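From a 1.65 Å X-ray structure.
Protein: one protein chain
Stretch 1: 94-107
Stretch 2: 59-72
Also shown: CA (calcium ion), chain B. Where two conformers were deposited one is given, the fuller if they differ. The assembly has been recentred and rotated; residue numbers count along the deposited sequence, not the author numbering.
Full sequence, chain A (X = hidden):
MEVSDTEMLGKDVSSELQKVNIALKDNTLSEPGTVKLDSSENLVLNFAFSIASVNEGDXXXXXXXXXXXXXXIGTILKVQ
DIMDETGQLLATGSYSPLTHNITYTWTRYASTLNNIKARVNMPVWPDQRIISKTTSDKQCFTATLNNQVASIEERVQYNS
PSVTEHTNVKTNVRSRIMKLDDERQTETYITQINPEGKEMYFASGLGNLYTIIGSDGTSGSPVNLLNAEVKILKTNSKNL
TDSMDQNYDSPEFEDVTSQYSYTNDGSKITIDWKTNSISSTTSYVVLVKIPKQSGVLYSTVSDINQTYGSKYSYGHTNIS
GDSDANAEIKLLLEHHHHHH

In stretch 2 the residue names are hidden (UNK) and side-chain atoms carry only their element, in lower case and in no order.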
ATOM      1  N   SER A  94       1.262  16.698  10.023  1.00 17.72           N
ATOM      2  CA  SER A  94       1.927  15.868   9.033  1.00 19.30           C
ATOM      3  C   SER A  94       2.484  14.608   9.673  1.00 17.88           C
ATOM      4  O   SER A  94       2.911  14.617  10.841  1.00 17.36           O
ATOM      5  CB  SER A  94       3.039  16.629   8.303  1.00 22.52           C
ATOM      6  OG  SER A  94       3.987  17.137   9.198  1.00 23.17           O
ATOM      7  N   TYR A  95       2.437  13.534   8.889  1.00 17.37           N
ATOM      8  CA  TYR A  95       2.989  12.253   9.265  1.00 17.15           C
ATOM      9  C   TYR A  95       4.401  12.172   8.727  1.00 17.47           C
ATOM     10  O   TYR A  95       4.701  12.679   7.629  1.00 18.06           O
ATOM     11  CB  TYR A  95       2.165  11.119   8.646  1.00 17.31           C
ATOM     12  CG  TYR A  95       2.790   9.774   8.753  1.00 17.56           C
ATOM     13  CD1 TYR A  95       2.773   9.064   9.927  1.00 16.94           C
ATOM     14  CD2 TYR A  95       3.389   9.185   7.638  1.00 16.96           C
ATOM     15  CE1 TYR A  95       3.371   7.816  10.024  1.00 17.52           C
ATOM     16  CE2 TYR A  95       3.959   7.941   7.723  1.00 17.26           C
ATOM     17  CZ  TYR A  95       3.945   7.244   8.914  1.00 16.73           C
ATOM     18  OH  TYR A  95       4.523   5.992   9.049  1.00 18.36           O
ATOM     19  N   SER A  96       5.275  11.576   9.528  1.00 15.58           N
ATOM     20  CA  SER A  96       6.663  11.329   9.175  1.00 16.66           C
ATOM     21  C   SER A  96       6.969   9.870   9.028  1.00 17.93           C
ATOM     22  O   SER A  96       6.860   9.122   9.990  1.00 15.81           O
ATOM     23  CB  SER A  96       7.578  11.835  10.291  1.00 18.56           C
ATOM     24  OG  SER A  96       8.937  11.462  10.005  1.00 18.81           O
ATOM     25  N   PRO A  97       7.414   9.457   7.836  1.00 21.27           N
ATOM     26  CA  PRO A  97       7.849   8.098   7.629  1.00 22.76           C
ATOM     27  C   PRO A  97       9.088   7.736   8.456  1.00 22.92           C
ATOM     28  O   PRO A  97       9.331   6.583   8.763  1.00 24.63           O
ATOM     29  CB  PRO A  97       8.187   8.063   6.135  1.00 23.85           C
ATOM     30  CG  PRO A  97       7.397   9.179   5.510  1.00 25.21           C
ATOM     31  CD  PRO A  97       7.263  10.224   6.579  1.00 24.58           C
ATOM     32  N   LEU A  98       9.878   8.738   8.811  1.00 20.87           N
ATOM     33  CA  LEU A  98      11.061   8.534   9.588  1.00 21.30           C
ATOM     34  C   LEU A  98      10.765   8.100  11.004  1.00 20.47           C
ATOM     35  O   LEU A  98      11.338   7.137  11.473  1.00 24.17           O
ATOM     36  CB  LEU A  98      11.881   9.836   9.621  1.00 22.21           C
ATOM     37  CG  LEU A  98      13.148   9.787  10.429  1.00 26.22           C
ATOM     38  CD1 LEU A  98      14.144   8.839   9.763  1.00 29.00           C
ATOM     39  CD2 LEU A  98      13.718  11.202  10.534  1.00 28.79           C
ATOM     40  N   THR A  99       9.847   8.796  11.682  1.00 17.71           N
ATOM     41  CA  THR A  99       9.582   8.536  13.076  1.00 16.48           C
ATOM     42  C   THR A  99       8.263   7.790  13.361  1.00 15.17           C
ATOM     43  O   THR A  99       8.065   7.304  14.467  1.00 15.80           O
ATOM     44  CB  THR A  99       9.406   9.879  13.824  1.00 16.15           C
ATOM     45  OG1 THR A  99       8.355  10.629  13.200  1.00 15.08           O
ATOM     46  CG2 THR A  99      10.673  10.707  13.785  1.00 17.30           C
ATOM     47  N   HIS A 100       7.404   7.745  12.357  1.00 15.83           N
ATOM     48  CA  HIS A 100       6.035   7.215  12.492  1.00 15.61           C
ATOM     49  C   HIS A 100       5.227   8.094  13.455  1.00 16.18           C
ATOM     50  O   HIS A 100       4.250   7.657  14.027  1.00 15.61           O
ATOM     51  CB  HIS A 100       5.995   5.737  12.873  1.00 16.85           C
ATOM     52  CG  HIS A 100       6.438   4.849  11.764  1.00 17.26           C
ATOM     53  ND1 HIS A 100       5.560   4.085  11.021  1.00 18.95           N
ATOM     54  CD2 HIS A 100       7.672   4.593  11.275  1.00 19.28           C
ATOM     55  CE1 HIS A 100       6.233   3.459  10.073  1.00 20.15           C
ATOM     56  NE2 HIS A 100       7.517   3.748  10.204  1.00 19.71           N
ATOM     57  N   ASN A 101       5.603   9.354  13.563  1.00 15.05           N
ATOM     58  CA  ASN A 101       4.841  10.297  14.388  1.00 14.29           C
ATOM     59  C   ASN A 101       4.047  11.260  13.544  1.00 14.20           C
ATOM     60  O   ASN A 101       4.444  11.620  12.415  1.00 15.41           O
ATOM     61  CB  ASN A 101       5.735  11.159  15.270  1.00 15.69           C
ATOM     62  CG  ASN A 101       6.470  10.363  16.321  1.00 18.53           C
ATOM     63  OD1 ASN A 101       6.098   9.257  16.618  1.00 19.50           O
ATOM     64  ND2 ASN A 101       7.519  10.941  16.864  1.00 20.05           N
ATOM     65  N   ILE A 102       2.895  11.672  14.081  1.00 14.04           N
ATOM     66  CA  ILE A 102       2.088  12.717  13.489  1.00 13.96           C
ATOM     67  C   ILE A 102       2.329  13.989  14.324  1.00 15.68           C
ATOM     68  O   ILE A 102       2.064  14.022  15.525  1.00 16.07           O
ATOM     69  CB  ILE A 102       0.604  12.400  13.491  1.00 15.02           C
ATOM     70  CG1 ILE A 102       0.336  10.978  12.948  1.00 16.07           C
ATOM     71  CG2 ILE A 102      -0.123  13.468  12.705  1.00 16.64           C
ATOM     72  CD1 ILE A 102      -1.025  10.450  13.268  1.00 17.10           C
ATOM     73  N   THR A 103       2.867  15.016  13.698  1.00 15.34           N
ATOM     74  CA  THR A 103       3.186  16.256  14.359  1.00 15.94           C
ATOM     75  C   THR A 103       2.200  17.314  13.926  1.00 16.32           C
ATOM     76  O   THR A 103       2.021  17.579  12.720  1.00 16.68           O
ATOM     77  CB  THR A 103       4.598  16.754  14.014  1.00 17.26           C
ATOM     78  OG1 THR A 103       5.554  15.778  14.406  1.00 17.49           O
ATOM     79  CG2 THR A 103       4.952  18.071  14.704  1.00 17.27           C
ATOM     80  N   TYR A 104       1.545  17.907  14.916  1.00 15.36           N
ATOM     81  CA  TYR A 104       0.603  18.998  14.714  1.00 16.32           C
ATOM     82  C   TYR A 104       1.208  20.303  15.204  1.00 16.64           C
ATOM     83  O   TYR A 104       1.823  20.363  16.265  1.00 17.23           O
ATOM     84  CB  TYR A 104      -0.695  18.746  15.467  1.00 16.70           C
ATOM     85  CG  TYR A 104      -1.549  17.663  14.871  1.00 16.77           C
ATOM     86  CD1 TYR A 104      -2.492  17.954  13.888  1.00 17.39           C
ATOM     87  CD2 TYR A 104      -1.462  16.367  15.325  1.00 17.00           C
ATOM     88  CE1 TYR A 104      -3.289  16.934  13.357  1.00 18.42           C
ATOM     89  CE2 TYR A 104      -2.238  15.358  14.810  1.00 17.83           C
ATOM     90  CZ  TYR A 104      -3.157  15.647  13.841  1.00 18.14           C
ATOM     91  OH  TYR A 104      -3.898  14.594  13.362  1.00 21.47           O
ATOM     92  N   THR A 105       1.015  21.361  14.415  1.00 16.20           N
ATOM     93  CA  THR A 105       1.530  22.685  14.728  1.00 18.59           C
ATOM     94  C   THR A 105       0.385  23.681  14.885  1.00 19.34           C
ATOM     95  O   THR A 105      -0.438  23.835  13.967  1.00 19.81           O
ATOM     96  CB  THR A 105       2.476  23.158  13.624  1.00 19.09           C
ATOM     97  OG1 THR A 105       3.516  22.178  13.429  1.00 19.33           O
ATOM     98  CG2 THR A 105       3.110  24.523  13.990  1.00 20.08           C
ATOM     99  N   TRP A 106       0.320  24.333  16.045  1.00 19.35           N
ATOM    100  CA  TRP A 106      -0.735  25.287  16.332  1.00 20.39           C
ATOM    101  C   TRP A 106      -0.632  26.546  15.458  1.00 21.52           C
ATOM    102  O   TRP A 106       0.458  27.082  15.228  1.00 21.29           O
ATOM    103  CB  TRP A 106      -0.707  25.705  17.795  1.00 20.36           C
ATOM    104  CG  TRP A 106      -0.931  24.573  18.742  1.00 20.55           C
ATOM    105  CD1 TRP A 106      -0.003  23.964  19.509  1.00 21.86           C
ATOM    106  CD2 TRP A 106      -2.176  23.891  18.990  1.00 19.98           C
ATOM    107  NE1 TRP A 106      -0.575  22.935  20.211  1.00 24.86           N
ATOM    108  CE2 TRP A 106      -1.929  22.927  19.962  1.00 23.49           C
ATOM    109  CE3 TRP A 106      -3.489  24.052  18.510  1.00 20.18           C
ATOM    110  CZ2 TRP A 106      -2.949  22.078  20.461  1.00 19.24           C
ATOM    111  CZ3 TRP A 106      -4.504  23.220  18.995  1.00 20.63           C
ATOM    112  CH2 TRP A 106      -4.219  22.230  19.948  1.00 20.43           C
ATOM    113  N   THR A 107      -1.775  27.049  15.047  1.00 21.95           N
ATOM    114  CA  THR A 107      -1.825  28.245  14.211  1.00 23.03           C
ATOM    115  C   THR A 107      -1.844  29.561  14.992  1.00 23.56           C
ATOM    116  O   THR A 107      -1.992  29.605  16.213  1.00 23.34           O
ATOM    117  CB  THR A 107      -3.093  28.216  13.353  1.00 24.80           C
ATOM    118  OG1 THR A 107      -4.233  28.257  14.232  1.00 24.25           O
ATOM    119  CG2 THR A 107      -3.141  27.010  12.442  1.00 25.19           C
ATOM    120  N   UNK A  59       4.004  22.773  19.058  1.00 17.40           N
ATOM    121  CA  UNK A  59       3.610  21.506  18.469  1.00 16.49           C
ATOM    122  C   UNK A  59       3.142  20.504  19.504  1.00 17.39           C
ATOM    123  O   UNK A  59       3.390  20.675  20.702  1.00 17.91           O
ATOM    124  c   UNK A  59       5.248  21.758  16.542  1.00 18.96           C
ATOM    125  c   UNK A  59       4.773  20.853  17.680  1.00 16.98           C
ATOM    126  c   UNK A  59       5.938  20.507  18.586  1.00 18.50           C
ATOM    127  N   UNK A  60       2.436  19.477  19.042  1.00 16.09           N
ATOM    128  CA  UNK A  60       2.169  18.294  19.868  1.00 16.48           C
ATOM    129  C   UNK A  60       2.316  17.116  18.935  1.00 16.50           C
ATOM    130  O   UNK A  60       2.223  17.266  17.710  1.00 15.79           O
ATOM    131  c   UNK A  60      -2.051  16.776  18.765  1.00 18.17           C
ATOM    132  c   UNK A  60      -1.009  19.286  19.283  1.00 18.27           C
ATOM    133  c   UNK A  60      -2.662  17.885  18.236  1.00 17.90           C
ATOM    134  c   UNK A  60      -2.147  19.149  18.504  1.00 17.62           C
ATOM    135  c   UNK A  60      -0.908  16.910  19.527  1.00 16.98           C
ATOM    136  c   UNK A  60      -0.380  18.175  19.804  1.00 17.63           C
ATOM    137  c   UNK A  60       0.842  18.316  20.644  1.00 17.27           C
ATOM    138  N   UNK A  61       2.597  15.938  19.506  1.00 16.27           N
ATOM    139  CA  UNK A  61       2.942  14.784  18.711  1.00 15.74           C
ATOM    140  C   UNK A  61       2.134  13.561  19.086  1.00 14.93           C
ATOM    141  O   UNK A  61       2.107  13.175  20.262  1.00 16.64           O
ATOM    142  c   UNK A  61       4.949  13.411  17.961  1.00 19.24           C
ATOM    143  c   UNK A  61       4.452  14.485  18.892  1.00 18.27           C
ATOM    144  o   UNK A  61       5.213  15.694  18.647  1.00 19.56           O
ATOM    145  N   UNK A  62       1.518  12.939  18.088  1.00 14.53           N
ATOM    146  CA  UNK A  62       0.865  11.626  18.261  1.00 14.69           C
ATOM    147  C   UNK A  62       1.842  10.583  17.709  1.00 15.22           C
ATOM    148  O   UNK A  62       2.209  10.628  16.540  1.00 15.13           O
ATOM    149  c   UNK A  62      -1.416  12.602  18.112  1.00 17.63           C
ATOM    150  c   UNK A  62      -1.082  10.169  17.653  1.00 16.80           C
ATOM    151  c   UNK A  62      -0.476  11.557  17.551  1.00 16.67           C
ATOM    152  N   UNK A  63       2.289   9.683  18.560  1.00 13.39           N
ATOM    153  CA  UNK A  63       3.285   8.683  18.174  1.00 14.59           C
ATOM    154  C   UNK A  63       2.626   7.382  17.774  1.00 13.80           C
ATOM    155  O   UNK A  63       1.798   6.870  18.505  1.00 15.94           O
ATOM    156  n   UNK A  63       7.132  10.037  22.869  1.00 37.53           N
ATOM    157  c   UNK A  63       5.708   9.393  21.076  1.00 26.28           C
ATOM    158  c   UNK A  63       4.886   9.748  19.841  1.00 20.56           C
ATOM    159  c   UNK A  63       4.245   8.466  19.321  1.00 17.06           C
ATOM    160  c   UNK A  63       6.283  10.585  21.773  1.00 33.97           C
ATOM    161  N   UNK A  64       3.001   6.835  16.617  1.00 12.86           N
ATOM    162  CA  UNK A  64       2.498   5.538  16.201  1.00 12.89           C
ATOM    163  C   UNK A  64       3.656   4.516  16.269  1.00 12.94           C
ATOM    164  O   UNK A  64       4.830   4.850  16.192  1.00 13.42           O
ATOM    165  c   UNK A  64       0.972   6.684  14.416  1.00 13.75           C
ATOM    166  c   UNK A  64      -0.234   6.613  15.332  1.00 15.70           C
ATOM    167  c   UNK A  64       0.608   6.578  12.943  1.00 14.62           C
ATOM    168  c   UNK A  64       1.957   5.573  14.769  1.00 13.56           C
ATOM    169  N   UNK A  65       3.308   3.256  16.451  1.00 13.15           N
ATOM    170  CA  UNK A  65       4.277   2.192  16.386  1.00 12.73           C
ATOM    171  C   UNK A  65       4.860   2.105  14.981  1.00 13.44           C
ATOM    172  O   UNK A  65       4.275   2.634  14.028  1.00 13.47           O
ATOM    173  o   UNK A  65       2.398   0.572  16.159  1.00 14.31           O
ATOM    174  c   UNK A  65       3.626   0.875  16.841  1.00 12.85           C
ATOM    175  N   UNK A  66       6.030   1.489  14.857  1.00 14.75           N
ATOM    176  CA  UNK A  66       6.721   1.398  13.588  1.00 17.23           C
ATOM    177  C   UNK A  66       5.961   0.678  12.511  1.00 17.76           C
ATOM    178  O   UNK A  66       6.314   0.785  11.340  1.00 21.23           O
ATOM    179  c   UNK A  66       8.033   0.618  13.737  1.00 20.44           C
ATOM    180  o   UNK A  66       8.912   2.489  14.889  1.00 25.28           O
ATOM    181  c   UNK A  66       9.110   1.379  14.395  1.00 25.66           C
ATOM    182  o   UNK A  66      10.241   0.803  14.412  1.00 33.57           O
ATOM    183  N   UNK A  67       4.954  -0.097  12.883  1.00 14.01           N
ATOM    184  CA  UNK A  67       4.224  -0.851  11.901  1.00 14.11           C
ATOM    185  C   UNK A  67       2.893  -0.233  11.534  1.00 14.00           C
ATOM    186  O   UNK A  67       2.047  -0.927  10.993  1.00 15.12           O
ATOM    187  o   UNK A  67       2.777  -1.281  14.221  1.00 14.56           O
ATOM    188  n   UNK A  67       3.054  -3.513  14.254  1.00 14.79           N
ATOM    189  c   UNK A  67       3.229  -2.313  13.717  1.00 14.16           C
ATOM    190  c   UNK A  67       3.993  -2.273  12.402  1.00 14.07           C
ATOM    191  N   UNK A  68       2.721   1.057  11.799  0.70 14.47           N
ATOM    192  CA  UNK A  68       1.456   1.737  11.556  0.70 15.18           C
ATOM    193  C   UNK A  68       1.705   3.062  10.847  0.70 15.32           C
ATOM    194  O   UNK A  68       2.629   3.784  11.235  0.70 16.35           O
ATOM    195  c   UNK A  68      -0.648   2.329  13.053  0.70 17.75           C
ATOM    196  c   UNK A  68       0.807   1.951  12.931  0.70 17.05           C
ATOM    197  c   UNK A  68      -1.538   1.236  12.529  0.70 16.93           C
ATOM    198  c   UNK A  68      -0.990   2.630  14.518  0.70 16.74           C
ATOM    199  N   UNK A  69       0.932   3.369   9.786  1.00 14.15           N
ATOM    200  CA  UNK A  69       1.073   4.614   9.020  1.00 14.06           C
ATOM    201  C   UNK A  69      -0.308   5.225   8.764  1.00 14.21           C
ATOM    202  O   UNK A  69      -1.323   4.618   9.073  1.00 14.85           O
ATOM    203  o   UNK A  69       0.051   3.904   6.379  1.00 17.57           O
ATOM    204  c   UNK A  69       1.218   3.612   6.679  1.00 17.62           C
ATOM    205  o   UNK A  69       1.895   2.714   6.080  1.00 17.51           O
ATOM    206  c   UNK A  69       1.899   4.431   7.741  1.00 15.35           C
ATOM    207  N   UNK A  70      -0.318   6.463   8.284  1.00 14.75           N
ATOM    208  CA  UNK A  70      -1.527   7.204   7.968  1.00 14.45           C
ATOM    209  C   UNK A  70      -1.872   7.194   6.482  1.00 15.26           C
ATOM    210  O   UNK A  70      -2.742   7.948   6.021  1.00 15.86           O
ATOM    211  c   UNK A  70      -1.325   8.689   8.354  1.00 15.13           C
ATOM    212  o   UNK A  70      -0.172   9.192   7.646  1.00 16.67           O
ATOM    213  c   UNK A  70      -1.126   8.807   9.847  1.00 16.01           C
ATOM    214  N   UNK A  71      -1.197   6.306   5.750  1.00 16.01           N
ATOM    215  CA  UNK A  71      -1.235   6.291   4.279  1.00 16.19           C
ATOM    216  C   UNK A  71      -1.900   5.126   3.521  1.00 15.94           C
ATOM    217  O   UNK A  71      -2.589   5.356   2.508  1.00 16.97           O
ATOM    218  n   UNK A  71       2.821   8.836   3.243  1.00 25.42           N
ATOM    219  c   UNK A  71       2.332   7.683   3.725  1.00 23.46           C
ATOM    220  c   UNK A  71       0.208   6.375   3.787  1.00 18.56           C
ATOM    221  c   UNK A  71       0.889   7.678   4.147  1.00 20.66           C
ATOM    222  o   UNK A  71       3.018   6.674   3.874  1.00 24.70           O
ATOM    223  N   UNK A  72      -1.636   3.905   3.927  1.00 15.72           N
ATOM    224  CA  UNK A  72      -2.075   2.734   3.182  1.00 16.04           C
ATOM    225  C   UNK A  72      -1.231   2.674   1.915  1.00 16.67           C
ATOM    226  O   UNK A  72       0.011   2.541   1.997  1.00 16.91           O
TER
HETATM  227 CA    CA B 701       8.875   6.203  16.339  1.00 22.07          CA
HETATM  228  O   HOH W   1       7.156  16.062  16.623  1.00 20.01           O
HETATM  229  O   HOH W   2       6.628   6.750  17.138  1.00 20.38           O
HETATM  230  O   HOH W   3       7.529   4.313  16.225  1.00 21.34           O
HETATM  231  O   HOH W   4       9.933   5.138  15.256  0.60 21.77           O
HETATM  232  O   HOH W   5       8.927   8.474  17.861  1.00 25.57           O
HETATM  233  O   HOH W   6      10.988   7.267  15.907  1.00 26.47           O
HETATM  234  O   HOH W   7       9.838   5.407  18.250  0.60 19.97           O

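Position 59 has three side-chain carbons, the first carrying the other two. One outer carbon lies 3.6 Å from Thr105 OG1. This is Val59. Its CA makes a CA-H...O contact with Tyr104 O at 3.1 Å.

Position 60 has one carbon and then a ring of six carbons, with no oxygen. The ring lies under Tyr104 CB, 3.7 Å from the ring centroid. It is Phe60. Its ring is nearly parallel to that of Tyr104 but slid aside, and CD2 is 3.6 Å from Trp106 CZ2. The backbone pairs with Tyr104 in both directions.

Position 61 has one carbon carrying an oxygen and a carbon. The outer carbon is 3.6 Å from Asn101 CB. This is Thr61. Water 1 joins its OG1 (2.8 Å) to Thr103 OG1 (2.7 Å).

Position 62 is again three carbons, forked at the first. Its CB is 4.3 Å from Ile102 CB. It is Val62. Its N and O each bond to Ile102, at 2.8 Å to Ile102 O and 2.8 Å to Ile102 N.

Position 63 has four carbons in a row ending in nitrogen. The chain is extended and leads away; its CB is 3.4 Å from Asn101 OD1. This is Lys63.

Position 64 has four carbons, forked at the second. One terminal carbon is 4.2 Å from both Tyr95 CE1 and Ile102 CD1. It is Leu64.

Position 65 has one carbon and one oxygen, pointing away from stretch 1. This is Ser65.

Position 66 has two carbons, the second carrying two oxygens. Its CA sits over the His100 ring, 3.9 Å from the centroid. It is Asp66. OD1 accepts from waters 3 and 4, both calcium ligands.

Position 67 has two carbons, then one oxygen and one nitrogen. It is Asn67; its OD1 accepts from Ser65 OG at 2.7 Å.

Position 68 has four carbons, forked at the second. Its backbone O accepts from His100 ND1 at 3.0 Å. It is Leu68.

Position 69 has two carbons and two oxygens. Its CB is 3.3 Å from Tyr95 OH. This is Asp69.

Position 70 has one carbon carrying oxygen and carbon. The oxygen is 3.2 Å from Tyr95 CB. It is Thr70.

Position 71 has three carbons, then oxygen and nitrogen. The oxygen is 4.2 Å from Tyr95 CE2. This is Gln71.

Position 72 has no side chain and a positive phi. It is Gly72.

The contact is an antiparallel strand pair. Phe60, Val62, Ile102 and Tyr104 pack on one face. Beyond it, His100 holds the turn, and calcium-bound waters link the loops.

Stretch 2 59-72: VFTVKLSDNLDTQG
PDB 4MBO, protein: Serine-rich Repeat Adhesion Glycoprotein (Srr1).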